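Local coordinates for protein pseudopodium-enriched atypical kinase 1 (PDB 6BHC) that is a kinase-fold pseudokinase that dimerises in an unusual way and probably works as a signalling scaffold rather than as an active tyrosine kinase, at residues A[57-62]-A[72-77]; A[180-185]-A[352-357]; A[359-364]-A[376-381]. The protein carries 1 engineered substitution. One frame throughout, in Å; residues are numbered along the deposited sequence.

Overall arrangement
The three contacts follow one another along the chain and do not interleave. Contact 1 pairs two strands of the amino-terminal lobe of the kinase fold. Contact 2 packs two helices of the carboxy-terminal lobe, with its centre about 35 Å from that of contact 1. The catalytic cleft of a kinase fold lies between these lobes. Contact 3 joins helices 359-367 and 371-396, next in the chain after helix 343-354. Its centre is about 52 Å from the centre of contact 1, across the centre of the chain, but about 18 Å from that of contact 2. Contacts 2 and 3 touch directly, with P357 N of contact 2 lying 3.3 Å from W381 CZ2 of contact 3.

Contact 1: residues A[57-62]-A[72-77]; sequences FRLTSD and VYYTAS
The guanidinium of R58 has S77 O at its edge, in its plane. The ring of Y74 has the backbone of D62 at its edge, with D62 O 3.4 Å from Y74 CE2. L59 CD1 nears that ring obliquely, while L59 CD2 packs on Y74 CB at 3.7 Å. The phenol oxygen of Y74 is bonded to L132 O. A76 CB lies near the plane of the F57 ring, at its edge, and touches F57 CB; the ring also stacks with Y78.

R58 and S77 form an antiparallel hydrogen-bonded pair, with S77 N to R58 O at 2.8 Å and R58 N to S77 O at 3.1 Å. The arginine chain bends at chi2 (85°) and chi3 (55°) and turns back to the same serine. R58 NE reaches S77 O at 3.0 Å and R58 NH2 reaches S77 OG at 3.1 Å, a side-on grip on two atoms. R58 N and R58 NE approach S77 O from opposite faces of its plane. Two residue pairs on, past non-hydrogen-bonded L59-A76, T60 N bonds T75 O at 3.0 Å. The T60 and T75 hydroxyls are modelled doubtfully close.

Strands 57-59 and 71-78 probably correspond to the first two kinase strands, their connection, with short strand 66-67, replacing the glycine-rich loop. S77 OG also bonds P82 O. The second donor on S77 O would probably reinforce the short strand pairing.

Contact 2: residues A[180-185]-A[352-357]; sequences VCLLLL and CLLWGP
L354 fills the tight part of this contact with both of its methyls. L354 CD1 sits 3.8 Å from L182 CD2 and 3.8 Å from L185 CD2. L354 CD2 packs on C181 CB at 3.7 Å. In L185, chi1 of -177° carries CG toward the indole of W355. L185 CD2 then meets W355 CH2 at 3.7 Å, at the ring edge and near its plane. One indole face is covered by L354 CB, which stands 3.6 Å above the ring centre.

The margins are looser. C181 SG is 4.3 Å from L353 CD1, and L182 CD2 comes obliquely to W355 CZ2 at 4.2 Å. L182 and L353 are partly exposed, unlike the other four residues that touch. E407 covers part of L182, so that margin is not simply open.

The contact joins helix 173-194 to the end of helix 343-354, which probably correspond to the alphaE and alphaI helices of the kinase carboxy-terminal lobe. W355 is the first residue to leave the helical path. Helix 406-417 packs on its indole through L410, C411 and Y414, and W355 NE1 makes a weak hydrogen bond to E407.

No hydrogen bond crosses between the two segments. The contact is apolar packing of side-chain carbons and one sulphur. L354 O accepts from R178 and R358. Those bonds would probably offset the cost of burying a helix-end carbonyl here.

Contact 3: residues A[359-364]-A[376-381]; sequences EDLFQT and TLLQNW
L361 and L377 are the centre of a small apolar contact between two antiparallel helices near the surface, next in the chain after helix 343-354, which is probably the last of the kinase lobe. Segments 359-364 and 376-381 run at 152° to each other, with their axes 11.0 Å apart at the closest approach. No hydrogen bond crosses between them.

The two leucine side chains slide past each other in opposite directions. L361 CG lies 3.9 Å from L377 CD2. Both place CG anti to the backbone N, at chi1 -176° in L361 and 180° in L377. L361 CD1 goes to W381, 3.8 Å from W381 CD1, and nears the indole obliquely. L361 CD2 lies against L377 CD2 and reaches L378 CD2 at 4.1 Å. An alanine in place of L361 removes CG and both methyls and would probably leave a gap between L377, L378 and W381, with L377 CD2 losing its partners on L361.

Helices 359-367 and 371-396 form a helical hairpin. It is consistent with the split helical dimerisation module of the PEAK family. N380, on the second helix, packs on V16 of the second subunit. Helix 420-430 adds further cover, with S424 against L378 and L423 against W381.

Toward the turn of the hairpin, T364 meets L377 with carbon rather than oxygen. T364 CB and T364 CG2 each lie 3.8 Å from L377 CD2, and the two side chains cross at a slant. T364 is exposed, while L378 on the inner side is buried.

Contact 1: residues A[57-62]-A[72-77]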
ATOM      1  N   PHE A  57      12.854  31.611  24.529  1.00 62.15           N
ATOM      2  CA  PHE A  57      13.518  30.534  23.798  1.00 61.00           C
ATOM      3  C   PHE A  57      14.695  30.051  24.636  1.00 58.75           C
ATOM      4  O   PHE A  57      15.759  30.676  24.652  1.00 63.99           O
ATOM      5  CB  PHE A  57      13.962  31.004  22.415  1.00 40.93           C
ATOM      6  CG  PHE A  57      12.823  31.239  21.467  1.00 47.43           C
ATOM      7  CD1 PHE A  57      12.217  32.483  21.383  1.00 45.88           C
ATOM      8  CD2 PHE A  57      12.349  30.212  20.666  1.00 39.22           C
ATOM      9  CE1 PHE A  57      11.165  32.700  20.514  1.00 45.27           C
ATOM     10  CE2 PHE A  57      11.298  30.423  19.795  1.00 38.93           C
ATOM     11  CZ  PHE A  57      10.704  31.668  19.718  1.00 46.23           C
ATOM     12  N   ARG A  58      14.498  28.939  25.337  1.00 51.41           N
ATOM     13  CA  ARG A  58      15.541  28.339  26.160  1.00 51.27           C
ATOM     14  C   ARG A  58      16.398  27.447  25.271  1.00 43.12           C
ATOM     15  O   ARG A  58      15.932  26.409  24.788  1.00 42.43           O
ATOM     16  CB  ARG A  58      14.938  27.547  27.318  1.00 56.90           C
ATOM     17  CG  ARG A  58      14.224  28.392  28.369  1.00 48.98           C
ATOM     18  CD  ARG A  58      12.781  28.689  27.982  1.00 49.18           C
ATOM     19  NE  ARG A  58      12.029  27.470  27.697  1.00 58.37           N
ATOM     20  CZ  ARG A  58      11.390  26.753  28.617  1.00 56.23           C
ATOM     21  NH1 ARG A  58      11.412  27.131  29.889  1.00 53.39           N
ATOM     22  NH2 ARG A  58      10.730  25.656  28.265  1.00 55.99           N
ATOM     23  N   LEU A  59      17.644  27.854  25.046  1.00 53.05           N
ATOM     24  CA  LEU A  59      18.548  27.069  24.219  1.00 51.89           C
ATOM     25  C   LEU A  59      18.872  25.749  24.904  1.00 54.33           C
ATOM     26  O   LEU A  59      19.306  25.725  26.060  1.00 55.48           O
ATOM     27  CB  LEU A  59      19.830  27.851  23.938  1.00 48.53           C
ATOM     28  CG  LEU A  59      19.655  29.192  23.222  1.00 47.77           C
ATOM     29  CD1 LEU A  59      21.007  29.794  22.874  1.00 47.59           C
ATOM     30  CD2 LEU A  59      18.798  29.029  21.976  1.00 46.03           C
ATOM     31  N   THR A  60      18.655  24.647  24.188  1.00 53.50           N
ATOM     32  CA  THR A  60      18.904  23.319  24.730  1.00 54.20           C
ATOM     33  C   THR A  60      20.382  22.955  24.755  1.00 57.28           C
ATOM     34  O   THR A  60      20.737  21.914  25.318  1.00 68.99           O
ATOM     35  CB  THR A  60      18.133  22.275  23.922  1.00 50.85           C
ATOM     36  OG1 THR A  60      18.587  22.291  22.564  1.00 49.74           O
ATOM     37  CG2 THR A  60      16.643  22.581  23.953  1.00 56.93           C
ATOM     38  N   SER A  61      21.244  23.782  24.168  1.00 54.86           N
ATOM     39  CA  SER A  61      22.673  23.515  24.136  1.00 53.93           C
ATOM     40  C   SER A  61      23.402  24.819  23.859  1.00 63.80           C
ATOM     41  O   SER A  61      22.842  25.752  23.277  1.00 67.41           O
ATOM     42  CB  SER A  61      23.025  22.463  23.077  1.00 58.81           C
ATOM     43  OG  SER A  61      24.428  22.302  22.962  1.00 67.09           O
ATOM     44  N   ASP A  62      24.662  24.873  24.286  1.00 76.99           N
ATOM     45  CA  ASP A  62      25.494  26.038  24.024  1.00 88.03           C
ATOM     46  C   ASP A  62      26.316  25.905  22.750  1.00 78.79           C
ATOM     47  O   ASP A  62      26.774  26.922  22.217  1.00 87.42           O
ATOM     48  CB  ASP A  62      26.426  26.308  25.209  1.00107.03           C
ATOM     49  CG  ASP A  62      25.687  26.862  26.413  1.00121.11           C
ATOM     50  OD1 ASP A  62      24.572  27.394  26.231  1.00122.15           O
ATOM     51  OD2 ASP A  62      26.223  26.770  27.537  1.00128.03           O
ATOM     52  N   VAL A  72      23.778  31.556  12.433  1.00 39.94           N
ATOM     53  CA  VAL A  72      24.084  30.435  13.309  1.00 33.70           C
ATOM     54  C   VAL A  72      22.768  29.921  13.878  1.00 32.99           C
ATOM     55  O   VAL A  72      21.819  30.686  14.081  1.00 32.93           O
ATOM     56  CB  VAL A  72      25.075  30.840  14.428  1.00 35.15           C
ATOM     57  CG1 VAL A  72      24.430  31.818  15.403  1.00 41.92           C
ATOM     58  CG2 VAL A  72      25.606  29.618  15.150  1.00 35.60           C
ATOM     59  N   TYR A  73      22.702  28.612  14.108  1.00 37.20           N
ATOM     60  CA  TYR A  73      21.473  27.951  14.526  1.00 32.12           C
ATOM     61  C   TYR A  73      21.640  27.317  15.899  1.00 33.07           C
ATOM     62  O   TYR A  73      22.683  26.728  16.200  1.00 33.77           O
ATOM     63  CB  TYR A  73      21.051  26.874  13.526  1.00 30.99           C
ATOM     64  CG  TYR A  73      20.497  27.412  12.230  1.00 36.00           C
ATOM     65  CD1 TYR A  73      19.145  27.701  12.097  1.00 33.42           C
ATOM     66  CD2 TYR A  73      21.324  27.619  11.133  1.00 37.94           C
ATOM     67  CE1 TYR A  73      18.632  28.184  10.908  1.00 35.27           C
ATOM     68  CE2 TYR A  73      20.821  28.103   9.942  1.00 29.36           C
ATOM     69  CZ  TYR A  73      19.476  28.384   9.835  1.00 30.31           C
ATOM     70  OH  TYR A  73      18.971  28.866   8.652  1.00 28.46           O
ATOM     71  N   TYR A  74      20.596  27.425  16.718  1.00 33.34           N
ATOM     72  CA  TYR A  74      20.559  26.800  18.033  1.00 34.42           C
ATOM     73  C   TYR A  74      19.196  26.160  18.239  1.00 34.18           C
ATOM     74  O   TYR A  74      18.168  26.803  18.011  1.00 33.87           O
ATOM     75  CB  TYR A  74      20.825  27.819  19.147  1.00 35.74           C
ATOM     76  CG  TYR A  74      22.242  28.341  19.203  1.00 39.75           C
ATOM     77  CD1 TYR A  74      22.621  29.459  18.472  1.00 41.62           C
ATOM     78  CD2 TYR A  74      23.197  27.726  20.002  1.00 37.60           C
ATOM     79  CE1 TYR A  74      23.914  29.944  18.526  1.00 46.89           C
ATOM     80  CE2 TYR A  74      24.492  28.202  20.064  1.00 43.11           C
ATOM     81  CZ  TYR A  74      24.845  29.311  19.323  1.00 45.76           C
ATOM     82  OH  TYR A  74      26.134  29.789  19.380  1.00 45.30           O
ATOM     83  N   THR A  75      19.189  24.901  18.665  1.00 36.97           N
ATOM     84  CA  THR A  75      17.945  24.265  19.067  1.00 41.63           C
ATOM     85  C   THR A  75      17.435  24.906  20.351  1.00 42.84           C
ATOM     86  O   THR A  75      18.209  25.196  21.267  1.00 37.41           O
ATOM     87  CB  THR A  75      18.148  22.764  19.271  1.00 37.27           C
ATOM     88  OG1 THR A  75      19.095  22.547  20.323  1.00 43.00           O
ATOM     89  CG2 THR A  75      18.666  22.123  17.996  1.00 33.89           C
ATOM     90  N   ALA A  76      16.127  25.137  20.414  1.00 36.36           N
ATOM     91  CA  ALA A  76      15.546  25.861  21.533  1.00 48.09           C
ATOM     92  C   ALA A  76      14.193  25.268  21.898  1.00 48.10           C
ATOM     93  O   ALA A  76      13.519  24.641  21.077  1.00 41.40           O
ATOM     94  CB  ALA A  76      15.393  27.354  21.221  1.00 43.85           C
ATOM     95  N   SER A  77      13.808  25.485  23.152  1.00 44.98           N
ATOM     96  CA  SER A  77      12.497  25.114  23.669  1.00 41.94           C
ATOM     97  C   SER A  77      11.686  26.392  23.847  1.00 49.34           C
ATOM     98  O   SER A  77      11.989  27.207  24.725  1.00 55.87           O
ATOM     99  CB  SER A  77      12.626  24.351  24.986  1.00 43.93           C
ATOM    100  OG  SER A  77      11.366  24.188  25.612  1.00 45.68           O
TER

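Contact 2: residues A[180-185]-A[352-357]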
ATOM      1  N   VAL A 180      24.629  12.327  -3.684  1.00 18.79           N
ATOM      2  CA  VAL A 180      24.823  13.616  -4.340  1.00 24.59           C
ATOM      3  C   VAL A 180      23.701  13.879  -5.336  1.00 25.08           C
ATOM      4  O   VAL A 180      23.143  14.981  -5.383  1.00 27.13           O
ATOM      5  CB  VAL A 180      26.212  13.669  -5.007  1.00 17.34           C
ATOM      6  CG1 VAL A 180      26.317  14.872  -5.932  1.00 16.35           C
ATOM      7  CG2 VAL A 180      27.300  13.719  -3.949  1.00 15.99           C
ATOM      8  N   CYS A 181      23.339  12.867  -6.131  1.00 16.19           N
ATOM      9  CA  CYS A 181      22.234  13.028  -7.074  1.00 22.74           C
ATOM     10  C   CYS A 181      20.925  13.318  -6.351  1.00 16.94           C
ATOM     11  O   CYS A 181      20.107  14.112  -6.829  1.00 23.74           O
ATOM     12  CB  CYS A 181      22.096  11.781  -7.948  1.00 17.55           C
ATOM     13  SG  CYS A 181      23.456  11.514  -9.113  1.00 22.31           S
ATOM     14  N   LEU A 182      20.706  12.682  -5.197  1.00 15.60           N
ATOM     15  CA  LEU A 182      19.466  12.902  -4.458  1.00 21.99           C
ATOM     16  C   LEU A 182      19.407  14.308  -3.876  1.00 23.29           C
ATOM     17  O   LEU A 182      18.340  14.934  -3.862  1.00 25.11           O
ATOM     18  CB  LEU A 182      19.318  11.853  -3.358  1.00 21.37           C
ATOM     19  CG  LEU A 182      18.778  10.498  -3.817  1.00 36.88           C
ATOM     20  CD1 LEU A 182      18.899   9.464  -2.710  1.00 43.86           C
ATOM     21  CD2 LEU A 182      17.329  10.633  -4.272  1.00 24.39           C
ATOM     22  N   LEU A 183      20.538  14.823  -3.387  1.00 16.43           N
ATOM     23  CA  LEU A 183      20.562  16.197  -2.899  1.00 24.11           C
ATOM     24  C   LEU A 183      20.404  17.189  -4.045  1.00 23.60           C
ATOM     25  O   LEU A 183      19.679  18.183  -3.918  1.00 29.50           O
ATOM     26  CB  LEU A 183      21.857  16.465  -2.132  1.00 25.90           C
ATOM     27  CG  LEU A 183      22.056  15.655  -0.851  1.00 28.53           C
ATOM     28  CD1 LEU A 183      23.315  16.102  -0.121  1.00 33.42           C
ATOM     29  CD2 LEU A 183      20.836  15.765   0.052  1.00 19.57           C
ATOM     30  N   LEU A 184      21.071  16.934  -5.173  1.00 22.06           N
ATOM     31  CA  LEU A 184      20.938  17.820  -6.325  1.00 19.60           C
ATOM     32  C   LEU A 184      19.519  17.810  -6.873  1.00 20.87           C
ATOM     33  O   LEU A 184      19.035  18.839  -7.362  1.00 21.42           O
ATOM     34  CB  LEU A 184      21.934  17.418  -7.414  1.00 19.59           C
ATOM     35  CG  LEU A 184      23.416  17.683  -7.129  1.00 29.74           C
ATOM     36  CD1 LEU A 184      24.291  17.084  -8.223  1.00 20.81           C
ATOM     37  CD2 LEU A 184      23.680  19.175  -6.986  1.00 19.47           C
ATOM     38  N   LEU A 185      18.839  16.663  -6.802  1.00 22.46           N
ATOM     39  CA  LEU A 185      17.455  16.588  -7.258  1.00 22.45           C
ATOM     40  C   LEU A 185      16.546  17.469  -6.408  1.00 20.64           C
ATOM     41  O   LEU A 185      15.655  18.144  -6.934  1.00 25.92           O
ATOM     42  CB  LEU A 185      16.976  15.137  -7.231  1.00 23.34           C
ATOM     43  CG  LEU A 185      15.565  14.882  -7.760  1.00 23.09           C
ATOM     44  CD1 LEU A 185      15.465  15.338  -9.200  1.00 26.81           C
ATOM     45  CD2 LEU A 185      15.199  13.412  -7.635  1.00 23.78           C
ATOM     46  N   CYS A 352      16.911  10.629 -14.270  1.00 19.77           N
ATOM     47  CA  CYS A 352      17.350   9.533 -15.124  1.00 16.34           C
ATOM     48  C   CYS A 352      18.535   8.793 -14.516  1.00 23.63           C
ATOM     49  O   CYS A 352      18.617   7.563 -14.607  1.00 21.06           O
ATOM     50  CB  CYS A 352      17.702  10.054 -16.515  1.00 23.85           C
ATOM     51  SG  CYS A 352      18.289   8.768 -17.638  1.00 28.81           S
ATOM     52  N   LEU A 353      19.469   9.521 -13.899  1.00 22.47           N
ATOM     53  CA  LEU A 353      20.613   8.862 -13.277  1.00 21.50           C
ATOM     54  C   LEU A 353      20.199   8.039 -12.063  1.00 24.43           C
ATOM     55  O   LEU A 353      20.828   7.017 -11.764  1.00 19.35           O
ATOM     56  CB  LEU A 353      21.668   9.897 -12.878  1.00 23.36           C
ATOM     57  CG  LEU A 353      22.277  10.751 -13.992  1.00 30.50           C
ATOM     58  CD1 LEU A 353      23.324  11.705 -13.432  1.00 23.91           C
ATOM     59  CD2 LEU A 353      22.873   9.878 -15.086  1.00 37.42           C
ATOM     60  N   LEU A 354      19.147   8.459 -11.359  1.00 20.83           N
ATOM     61  CA  LEU A 354      18.721   7.760 -10.152  1.00 25.56           C
ATOM     62  C   LEU A 354      17.855   6.547 -10.476  1.00 22.57           C
ATOM     63  O   LEU A 354      18.113   5.444  -9.983  1.00 27.57           O
ATOM     64  CB  LEU A 354      17.972   8.725  -9.233  1.00 20.98           C
ATOM     65  CG  LEU A 354      18.846   9.767  -8.537  1.00 21.24           C
ATOM     66  CD1 LEU A 354      18.001  10.915  -8.015  1.00 17.83           C
ATOM     67  CD2 LEU A 354      19.626   9.115  -7.405  1.00 17.43           C
ATOM     68  N   TRP A 355      16.822   6.732 -11.297  1.00 24.91           N
ATOM     69  CA  TRP A 355      15.907   5.652 -11.645  1.00 27.61           C
ATOM     70  C   TRP A 355      15.672   5.489 -13.136  1.00 43.48           C
ATOM     71  O   TRP A 355      15.286   4.391 -13.559  1.00 30.65           O
ATOM     72  CB  TRP A 355      14.543   5.861 -10.974  1.00 21.25           C
ATOM     73  CG  TRP A 355      14.632   6.244  -9.538  1.00 25.05           C
ATOM     74  CD1 TRP A 355      14.847   5.413  -8.479  1.00 17.24           C
ATOM     75  CD2 TRP A 355      14.502   7.563  -8.997  1.00 14.50           C
ATOM     76  NE1 TRP A 355      14.864   6.135  -7.309  1.00 24.63           N
ATOM     77  CE2 TRP A 355      14.653   7.457  -7.601  1.00 18.02           C
ATOM     78  CE3 TRP A 355      14.276   8.824  -9.557  1.00 22.40           C
ATOM     79  CZ2 TRP A 355      14.586   8.562  -6.757  1.00 16.97           C
ATOM     80  CZ3 TRP A 355      14.208   9.921  -8.718  1.00 18.26           C
ATOM     81  CH2 TRP A 355      14.363   9.782  -7.333  1.00 14.51           C
ATOM     82  N   GLY A 356      15.885   6.530 -13.944  1.00 50.69           N
ATOM     83  CA  GLY A 356      15.526   6.527 -15.345  1.00 23.52           C
ATOM     84  C   GLY A 356      16.268   5.483 -16.149  1.00 29.04           C
ATOM     85  O   GLY A 356      17.100   4.739 -15.621  1.00 37.63           O
ATOM     86  N   PRO A 357      15.980   5.414 -17.448  1.00 27.88           N
ATOM     87  CA  PRO A 357      16.571   4.355 -18.277  1.00 27.33           C
ATOM     88  C   PRO A 357      18.091   4.410 -18.255  1.00 26.71           C
ATOM     89  O   PRO A 357      18.696   5.484 -18.284  1.00 31.79           O
ATOM     90  CB  PRO A 357      16.013   4.639 -19.676  1.00 25.67           C
ATOM     91  CG  PRO A 357      15.587   6.065 -19.646  1.00 27.51           C
ATOM     92  CD  PRO A 357      15.146   6.336 -18.238  1.00 26.89           C
TER

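Contact 3: residues A[359-364]-A[376-381]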
ATOM      1  N   GLU A 359      22.133   3.188 -19.462  1.00 53.20           N
ATOM      2  CA  GLU A 359      22.872   3.217 -20.718  1.00 59.06           C
ATOM      3  C   GLU A 359      22.645   1.962 -21.550  1.00 56.78           C
ATOM      4  O   GLU A 359      22.903   1.982 -22.758  1.00 64.83           O
ATOM      5  CB  GLU A 359      24.365   3.405 -20.442  1.00 67.80           C
ATOM      6  CG  GLU A 359      24.702   4.703 -19.717  1.00 76.38           C
ATOM      7  CD  GLU A 359      26.185   4.845 -19.424  1.00 88.73           C
ATOM      8  OE1 GLU A 359      26.946   3.900 -19.719  1.00 94.26           O
ATOM      9  OE2 GLU A 359      26.591   5.905 -18.901  1.00 90.49           O
ATOM     10  N   ASP A 360      22.170   0.875 -20.936  1.00 58.51           N
ATOM     11  CA  ASP A 360      21.834  -0.319 -21.706  1.00 65.25           C
ATOM     12  C   ASP A 360      20.699  -0.038 -22.681  1.00 60.38           C
ATOM     13  O   ASP A 360      20.711  -0.524 -23.819  1.00 58.10           O
ATOM     14  CB  ASP A 360      21.465  -1.465 -20.764  1.00 85.52           C
ATOM     15  CG  ASP A 360      22.580  -1.806 -19.795  1.00102.55           C
ATOM     16  OD1 ASP A 360      23.761  -1.595 -20.143  1.00110.65           O
ATOM     17  OD2 ASP A 360      22.275  -2.287 -18.682  1.00104.62           O
ATOM     18  N   LEU A 361      19.708   0.749 -22.256  1.00 55.75           N
ATOM     19  CA  LEU A 361      18.631   1.149 -23.154  1.00 48.37           C
ATOM     20  C   LEU A 361      19.085   2.205 -24.156  1.00 54.17           C
ATOM     21  O   LEU A 361      18.461   2.346 -25.212  1.00 47.31           O
ATOM     22  CB  LEU A 361      17.436   1.655 -22.339  1.00 39.90           C
ATOM     23  CG  LEU A 361      16.131   2.051 -23.039  1.00 44.86           C
ATOM     24  CD1 LEU A 361      14.930   1.650 -22.193  1.00 33.07           C
ATOM     25  CD2 LEU A 361      16.092   3.547 -23.324  1.00 46.68           C
ATOM     26  N   PHE A 362      20.162   2.937 -23.853  1.00 48.53           N
ATOM     27  CA  PHE A 362      20.636   3.969 -24.770  1.00 45.62           C
ATOM     28  C   PHE A 362      21.103   3.365 -26.089  1.00 49.11           C
ATOM     29  O   PHE A 362      20.907   3.960 -27.155  1.00 51.89           O
ATOM     30  CB  PHE A 362      21.768   4.778 -24.128  1.00 50.46           C
ATOM     31  CG  PHE A 362      21.324   5.678 -23.003  1.00 53.23           C
ATOM     32  CD1 PHE A 362      20.000   5.716 -22.596  1.00 46.33           C
ATOM     33  CD2 PHE A 362      22.237   6.499 -22.361  1.00 56.23           C
ATOM     34  CE1 PHE A 362      19.599   6.544 -21.562  1.00 44.77           C
ATOM     35  CE2 PHE A 362      21.841   7.332 -21.330  1.00 55.58           C
ATOM     36  CZ  PHE A 362      20.521   7.353 -20.930  1.00 47.47           C
ATOM     37  N   GLN A 363      21.725   2.183 -26.036  1.00 54.66           N
ATOM     38  CA  GLN A 363      22.187   1.536 -27.261  1.00 60.06           C
ATOM     39  C   GLN A 363      21.020   1.176 -28.171  1.00 58.50           C
ATOM     40  O   GLN A 363      21.086   1.384 -29.388  1.00 64.84           O
ATOM     41  CB  GLN A 363      23.005   0.289 -26.924  1.00 71.71           C
ATOM     42  CG  GLN A 363      24.393   0.580 -26.384  1.00 85.67           C
ATOM     43  CD  GLN A 363      25.202  -0.681 -26.157  1.00 97.90           C
ATOM     44  OE1 GLN A 363      24.679  -1.692 -25.689  1.00100.65           O
ATOM     45  NE2 GLN A 363      26.485  -0.630 -26.497  1.00104.02           N
ATOM     46  N   THR A 364      19.944   0.632 -27.599  1.00 55.57           N
ATOM     47  CA  THR A 364      18.758   0.340 -28.396  1.00 56.46           C
ATOM     48  C   THR A 364      18.116   1.618 -28.920  1.00 56.94           C
ATOM     49  O   THR A 364      17.553   1.621 -30.021  1.00 59.33           O
ATOM     50  CB  THR A 364      17.752  -0.464 -27.569  1.00 51.21           C
ATOM     51  OG1 THR A 364      18.423  -1.559 -26.932  1.00 55.89           O
ATOM     52  CG2 THR A 364      16.645  -1.011 -28.457  1.00 44.77           C
ATOM     53  N   THR A 376       8.133   3.521 -28.779  1.00 31.34           N
ATOM     54  CA  THR A 376       7.714   2.254 -28.186  1.00 33.18           C
ATOM     55  C   THR A 376       8.710   1.784 -27.132  1.00 30.47           C
ATOM     56  O   THR A 376       8.312   1.288 -26.072  1.00 36.99           O
ATOM     57  CB  THR A 376       7.543   1.196 -29.277  1.00 34.38           C
ATOM     58  OG1 THR A 376       6.525   1.616 -30.195  1.00 41.87           O
ATOM     59  CG2 THR A 376       7.149  -0.145 -28.675  1.00 38.65           C
ATOM     60  N   LEU A 377      10.007   1.940 -27.405  1.00 28.86           N
ATOM     61  CA  LEU A 377      11.024   1.555 -26.432  1.00 30.47           C
ATOM     62  C   LEU A 377      10.871   2.342 -25.135  1.00 27.27           C
ATOM     63  O   LEU A 377      10.906   1.771 -24.040  1.00 29.76           O
ATOM     64  CB  LEU A 377      12.417   1.763 -27.027  1.00 34.23           C
ATOM     65  CG  LEU A 377      13.604   1.415 -26.128  1.00 41.76           C
ATOM     66  CD1 LEU A 377      13.683  -0.087 -25.907  1.00 46.36           C
ATOM     67  CD2 LEU A 377      14.899   1.946 -26.722  1.00 39.88           C
ATOM     68  N   LEU A 378      10.691   3.660 -25.242  1.00 31.54           N
ATOM     69  CA  LEU A 378      10.545   4.485 -24.047  1.00 26.24           C
ATOM     70  C   LEU A 378       9.218   4.221 -23.347  1.00 31.16           C
ATOM     71  O   LEU A 378       9.150   4.228 -22.112  1.00 27.98           O
ATOM     72  CB  LEU A 378      10.674   5.964 -24.414  1.00 26.72           C
ATOM     73  CG  LEU A 378      12.039   6.414 -24.940  1.00 32.92           C
ATOM     74  CD1 LEU A 378      11.984   7.856 -25.424  1.00 28.02           C
ATOM     75  CD2 LEU A 378      13.103   6.247 -23.869  1.00 20.57           C
ATOM     76  N   GLN A 379       8.150   3.986 -24.115  1.00 28.54           N
ATOM     77  CA  GLN A 379       6.848   3.744 -23.503  1.00 28.15           C
ATOM     78  C   GLN A 379       6.817   2.402 -22.783  1.00 29.91           C
ATOM     79  O   GLN A 379       6.222   2.286 -21.705  1.00 27.21           O
ATOM     80  CB  GLN A 379       5.744   3.812 -24.558  1.00 27.53           C
ATOM     81  CG  GLN A 379       4.337   3.752 -23.982  1.00 27.05           C
ATOM     82  CD  GLN A 379       4.011   4.954 -23.117  1.00 35.28           C
ATOM     83  OE1 GLN A 379       3.770   6.050 -23.623  1.00 39.43           O
ATOM     84  NE2 GLN A 379       4.005   4.755 -21.804  1.00 37.10           N
ATOM     85  N   ASN A 380       7.446   1.376 -23.363  1.00 20.25           N
ATOM     86  CA  ASN A 380       7.510   0.081 -22.692  1.00 26.32           C
ATOM     87  C   ASN A 380       8.285   0.182 -21.386  1.00 27.33           C
ATOM     88  O   ASN A 380       7.896  -0.418 -20.377  1.00 24.74           O
ATOM     89  CB  ASN A 380       8.142  -0.963 -23.613  1.00 21.65           C
ATOM     90  CG  ASN A 380       7.291  -1.257 -24.833  1.00 38.87           C
ATOM     91  OD1 ASN A 380       6.099  -0.947 -24.865  1.00 37.54           O
ATOM     92  ND2 ASN A 380       7.901  -1.860 -25.846  1.00 36.58           N
ATOM     93  N   TRP A 381       9.383   0.942 -21.386  1.00 24.77           N
ATOM     94  CA  TRP A 381      10.139   1.143 -20.155  1.00 30.25           C
ATOM     95  C   TRP A 381       9.292   1.842 -19.097  1.00 24.28           C
ATOM     96  O   TRP A 381       9.330   1.471 -17.919  1.00 25.75           O
ATOM     97  CB  TRP A 381      11.411   1.942 -20.444  1.00 26.62           C
ATOM     98  CG  TRP A 381      12.264   2.166 -19.232  1.00 25.87           C
ATOM     99  CD1 TRP A 381      13.297   1.386 -18.802  1.00 25.67           C
ATOM    100  CD2 TRP A 381      12.153   3.241 -18.291  1.00 24.06           C
ATOM    101  NE1 TRP A 381      13.839   1.911 -17.653  1.00 19.79           N
ATOM    102  CE2 TRP A 381      13.153   3.049 -17.319  1.00 19.65           C
ATOM    103  CE3 TRP A 381      11.306   4.348 -18.178  1.00 28.68           C
ATOM    104  CZ2 TRP A 381      13.328   3.919 -16.247  1.00 19.22           C
ATOM    105  CZ3 TRP A 381      11.480   5.210 -17.113  1.00 21.76           C
ATOM    106  CH2 TRP A 381      12.482   4.992 -16.161  1.00 16.56           C
TER